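Long-range contact in 6-carboxyhexanoate--coa ligase (PDB 5FLG), which belongs to the 6-carboxyhexanoate--CoA ligase family and is modelled here with pimelic acid, magnesium ion and phosphoaminophosphonic acid-adenylate ester: residues Gln93-Val105 with Val205-Met218. Sequence-based numbering, arbitrary orientation.
With PML (pimelic acid), chain C.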
# COMPACT_ATOMS: atom_id res chain seq x y z
N GLN A 93 10.09 -17.86 -30.88
CA GLN A 93 9.54 -18.87 -30.00
C GLN A 93 10.28 -20.20 -30.20
O GLN A 93 10.53 -20.95 -29.25
CB GLN A 93 8.03 -19.05 -30.24
CG GLN A 93 7.13 -18.01 -29.60
CD GLN A 93 7.31 -17.89 -28.09
OE1 GLN A 93 7.79 -18.81 -27.41
NE2 GLN A 93 6.99 -16.73 -27.56
N LYS A 94 10.54 -20.50 -31.46
CA LYS A 94 11.29 -21.68 -31.84
C LYS A 94 12.69 -21.65 -31.27
O LYS A 94 13.20 -22.64 -30.79
CB LYS A 94 11.35 -21.74 -33.35
CG LYS A 94 11.66 -23.12 -33.90
CD LYS A 94 11.22 -23.23 -35.35
CE LYS A 94 12.02 -24.30 -36.09
NZ LYS A 94 12.21 -23.93 -37.52
N LEU A 95 13.35 -20.52 -31.42
CA LEU A 95 14.61 -20.29 -30.75
C LEU A 95 14.49 -20.47 -29.22
O LEU A 95 15.32 -21.17 -28.61
CB LEU A 95 15.11 -18.86 -31.05
CG LEU A 95 16.46 -18.52 -30.41
CD1 LEU A 95 17.48 -19.54 -30.86
CD2 LEU A 95 16.91 -17.11 -30.80
N ALA A 96 13.46 -19.85 -28.62
CA ALA A 96 13.30 -19.99 -27.19
C ALA A 96 13.28 -21.49 -26.80
O ALA A 96 13.84 -21.85 -25.78
CB ALA A 96 12.05 -19.29 -26.68
N ARG A 97 12.63 -22.32 -27.61
CA ARG A 97 12.40 -23.73 -27.25
C ARG A 97 13.68 -24.53 -27.44
O ARG A 97 13.98 -25.38 -26.65
CB ARG A 97 11.26 -24.34 -28.08
CG ARG A 97 9.88 -23.88 -27.63
CD ARG A 97 8.76 -24.67 -28.30
NE ARG A 97 8.66 -24.37 -29.71
CZ ARG A 97 7.92 -23.38 -30.24
NH1 ARG A 97 7.13 -22.62 -29.49
NH2 ARG A 97 7.93 -23.18 -31.55
N LEU A 98 14.49 -24.12 -28.42
CA LEU A 98 15.82 -24.68 -28.65
C LEU A 98 16.75 -24.39 -27.47
O LEU A 98 17.31 -25.32 -26.88
CB LEU A 98 16.40 -24.10 -29.95
CG LEU A 98 17.81 -24.55 -30.34
CD1 LEU A 98 17.90 -26.07 -30.42
CD2 LEU A 98 18.23 -23.93 -31.66
N LEU A 99 16.77 -23.13 -27.04
CA LEU A 99 17.57 -22.72 -25.88
C LEU A 99 17.13 -23.40 -24.59
O LEU A 99 17.97 -23.75 -23.79
CB LEU A 99 17.47 -21.20 -25.67
CG LEU A 99 18.07 -20.36 -26.81
CD1 LEU A 99 17.74 -18.88 -26.69
CD2 LEU A 99 19.57 -20.57 -26.86
N LEU A 100 15.83 -23.49 -24.31
CA LEU A 100 15.39 -24.23 -23.11
C LEU A 100 15.92 -25.67 -23.13
O LEU A 100 16.31 -26.20 -22.09
CB LEU A 100 13.87 -24.21 -22.95
CG LEU A 100 13.23 -22.82 -22.67
CD1 LEU A 100 11.74 -22.85 -22.99
CD2 LEU A 100 13.43 -22.38 -21.23
N GLU A 101 15.92 -26.31 -24.30
CA GLU A 101 16.34 -27.70 -24.41
C GLU A 101 17.82 -27.88 -24.17
O GLU A 101 18.23 -28.70 -23.35
CB GLU A 101 15.98 -28.29 -25.77
CG GLU A 101 15.63 -29.77 -25.66
CD GLU A 101 15.36 -30.44 -27.00
OE1 GLU A 101 14.58 -29.90 -27.81
OE2 GLU A 101 15.93 -31.52 -27.26
N LYS A 102 18.60 -27.04 -24.81
CA LYS A 102 20.02 -26.95 -24.58
C LYS A 102 20.36 -26.66 -23.11
O LYS A 102 21.31 -27.20 -22.58
CB LYS A 102 20.60 -25.89 -25.51
CG LYS A 102 22.11 -25.78 -25.40
CD LYS A 102 22.67 -24.77 -26.39
CE LYS A 102 24.15 -25.03 -26.66
NZ LYS A 102 24.91 -23.78 -26.93
N GLU A 103 19.56 -25.86 -22.43
CA GLU A 103 19.83 -25.62 -21.00
C GLU A 103 19.54 -26.84 -20.12
O GLU A 103 19.87 -26.82 -18.95
CB GLU A 103 19.02 -24.43 -20.48
CG GLU A 103 19.40 -23.98 -19.09
CD GLU A 103 20.76 -23.28 -19.01
OE1 GLU A 103 21.20 -22.70 -20.02
OE2 GLU A 103 21.38 -23.33 -17.92
N GLY A 104 18.74 -27.78 -20.59
CA GLY A 104 18.48 -29.00 -19.82
C GLY A 104 17.03 -29.34 -19.60
O GLY A 104 16.71 -30.37 -19.00
N VAL A 105 16.11 -28.50 -20.06
CA VAL A 105 14.70 -28.85 -19.98
C VAL A 105 14.35 -29.80 -21.09
O VAL A 105 14.55 -29.50 -22.27
CB VAL A 105 13.79 -27.64 -20.13
CG1 VAL A 105 12.36 -28.04 -19.84
CG2 VAL A 105 14.23 -26.54 -19.19
N VAL A 205 14.87 -16.05 -22.55
CA VAL A 205 15.03 -17.30 -21.79
C VAL A 205 16.32 -17.13 -21.01
O VAL A 205 17.27 -16.49 -21.49
CB VAL A 205 15.17 -18.48 -22.76
CG1 VAL A 205 15.61 -19.74 -22.02
CG2 VAL A 205 13.85 -18.76 -23.43
N ALA A 206 16.31 -17.53 -19.75
CA ALA A 206 17.46 -17.39 -18.90
C ALA A 206 17.77 -18.74 -18.26
O ALA A 206 16.87 -19.50 -17.90
CB ALA A 206 17.20 -16.38 -17.83
N GLY A 207 19.05 -18.93 -17.96
CA GLY A 207 19.49 -20.08 -17.19
C GLY A 207 20.95 -19.97 -16.83
O GLY A 207 21.67 -19.09 -17.32
N LYS A 208 21.40 -20.92 -16.02
CA LYS A 208 22.67 -20.80 -15.33
C LYS A 208 23.76 -20.89 -16.35
O LYS A 208 24.70 -20.12 -16.31
CB LYS A 208 22.83 -21.91 -14.30
CG LYS A 208 22.15 -21.66 -12.98
CD LYS A 208 22.21 -22.93 -12.12
CE LYS A 208 21.56 -22.74 -10.75
NZ LYS A 208 20.09 -22.62 -10.80
N LYS A 209 23.55 -21.71 -17.38
CA LYS A 209 24.59 -21.87 -18.39
C LYS A 209 24.49 -20.85 -19.50
O LYS A 209 25.50 -20.27 -19.90
CB LYS A 209 24.54 -23.26 -18.97
CG LYS A 209 24.89 -24.29 -17.91
CD LYS A 209 25.06 -25.68 -18.49
CE LYS A 209 23.71 -26.22 -18.93
NZ LYS A 209 22.73 -26.06 -17.82
N MET A 210 23.32 -20.70 -20.10
CA MET A 210 23.21 -19.83 -21.24
C MET A 210 23.19 -18.35 -20.83
O MET A 210 23.21 -17.46 -21.68
CB MET A 210 21.97 -20.18 -22.05
CG MET A 210 20.68 -20.16 -21.25
SD MET A 210 19.23 -20.50 -22.30
CE MET A 210 18.10 -21.10 -21.06
N GLY A 211 23.03 -18.08 -19.54
CA GLY A 211 22.79 -16.72 -19.08
C GLY A 211 21.42 -16.15 -19.48
O GLY A 211 20.41 -16.86 -19.50
N TYR A 212 21.41 -14.88 -19.85
CA TYR A 212 20.18 -14.13 -20.20
C TYR A 212 20.13 -13.92 -21.70
O TYR A 212 20.88 -13.09 -22.26
CB TYR A 212 20.18 -12.79 -19.49
CG TYR A 212 18.92 -11.91 -19.67
CD1 TYR A 212 17.84 -12.08 -18.83
CD2 TYR A 212 18.98 -10.76 -20.42
CE1 TYR A 212 16.78 -11.20 -18.83
CE2 TYR A 212 17.89 -9.87 -20.48
CZ TYR A 212 16.80 -10.11 -19.68
OH TYR A 212 15.70 -9.31 -19.73
N GLN A 213 19.31 -14.72 -22.37
CA GLN A 213 19.27 -14.77 -23.81
C GLN A 213 18.06 -14.00 -24.27
O GLN A 213 16.95 -14.49 -24.20
CB GLN A 213 19.17 -16.22 -24.28
CG GLN A 213 20.43 -17.04 -24.01
CD GLN A 213 21.53 -16.78 -25.03
OE1 GLN A 213 21.28 -16.41 -26.18
NE2 GLN A 213 22.77 -16.95 -24.59
N ARG A 214 18.26 -12.72 -24.65
CA ARG A 214 17.15 -11.91 -25.11
C ARG A 214 16.73 -12.37 -26.50
O ARG A 214 17.57 -12.62 -27.34
CB ARG A 214 17.59 -10.43 -25.19
CG ARG A 214 18.15 -9.92 -23.90
CD ARG A 214 18.65 -8.50 -24.01
NE ARG A 214 17.54 -7.58 -24.21
CZ ARG A 214 17.48 -6.68 -25.19
NH1 ARG A 214 18.43 -6.62 -26.10
NH2 ARG A 214 16.45 -5.86 -25.26
N ILE A 215 15.44 -12.34 -26.76
CA ILE A 215 14.91 -12.69 -28.04
C ILE A 215 13.99 -11.55 -28.52
O ILE A 215 12.98 -11.23 -27.88
CB ILE A 215 14.13 -14.00 -27.94
CG1 ILE A 215 15.06 -15.12 -27.43
CG2 ILE A 215 13.54 -14.35 -29.29
CD1 ILE A 215 14.37 -16.44 -27.15
N THR A 216 14.35 -10.90 -29.63
CA THR A 216 13.82 -9.56 -29.89
C THR A 216 12.36 -9.52 -30.37
O THR A 216 11.70 -8.50 -30.24
CB THR A 216 14.66 -8.78 -30.90
OG1 THR A 216 14.72 -9.49 -32.15
CG2 THR A 216 16.03 -8.54 -30.35
N ALA A 217 11.83 -10.64 -30.81
CA ALA A 217 10.41 -10.74 -31.05
C ALA A 217 9.89 -12.06 -30.50
O ALA A 217 10.28 -13.13 -30.97
CB ALA A 217 10.12 -10.66 -32.54
N MET A 218 8.89 -11.98 -29.61
CA MET A 218 8.35 -13.20 -28.97
C MET A 218 6.82 -13.26 -29.10
O MET A 218 6.18 -14.24 -28.69
CB MET A 218 8.75 -13.25 -27.50
CG MET A 218 10.21 -13.57 -27.26
SD MET A 218 10.56 -15.32 -27.57
CE MET A 218 10.14 -16.05 -26.00
C1 PML C . 14.42 -7.32 -22.19
O11 PML C . 15.56 -7.87 -22.01
O12 PML C . 14.30 -6.33 -22.99
C2 PML C . 13.19 -8.13 -21.74
C3 PML C . 12.21 -7.45 -20.80
C4 PML C . 10.75 -7.92 -20.99
C5 PML C . 10.05 -8.35 -19.72
C6 PML C . 8.67 -7.73 -19.51
C7 PML C . 8.72 -6.20 -19.45
O71 PML C . 9.42 -5.65 -18.57
O72 PML C . 7.97 -5.54 -20.21
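Glu103, just before the Schellman glycine Gly104, reaches into the turn 208-210 of a beta hairpin. Its CB and CG run beside the methyl CE of Met210, whose place is doubtful. CG is anti to the backbone N (chi1 -170°). A bend at chi2, 71°, then turns the carboxylate to the turn's backbone. OE2 takes the N-H of Lys209 on its syn lone pair, 2.8 Å from Lys209 N and nearly straight at 165°. Lys209 NZ forms a salt bridge with OE2 at 3.0 Å, coming from above the carboxylate plane. The same NZ also hydrogen-bonds Glu103 O, from above the carbonyl plane and not on a lone pair. The backbone N of Met210 points to OE1, whose exact place is less sure. The buried carboxylate thus binds both backbone and ammonium of the turn. Apolar packing continues along the helix. Leu100 CD2 lies 3.5 Å from Val205 CG1. Leu99 CD1 and Ile215 CD1 meet tip to tip, and Ala96 CB touches Ile215 CD1. At the far end Gln93 NE2 hydrogen-bonds Met218 O in the carbonyl plane, at 2.9 Å, while Gln93 OE1 pairs with Tyr114. Helix 89-102 covers one face of hairpin strands 203-207 and 211-215 in the mixed sheet. Arg214 points away from that helix. Tyr212 OH and Arg214 NE both hydrogen-bond pimelic acid O11, with helix 170-184 packed against their side chains.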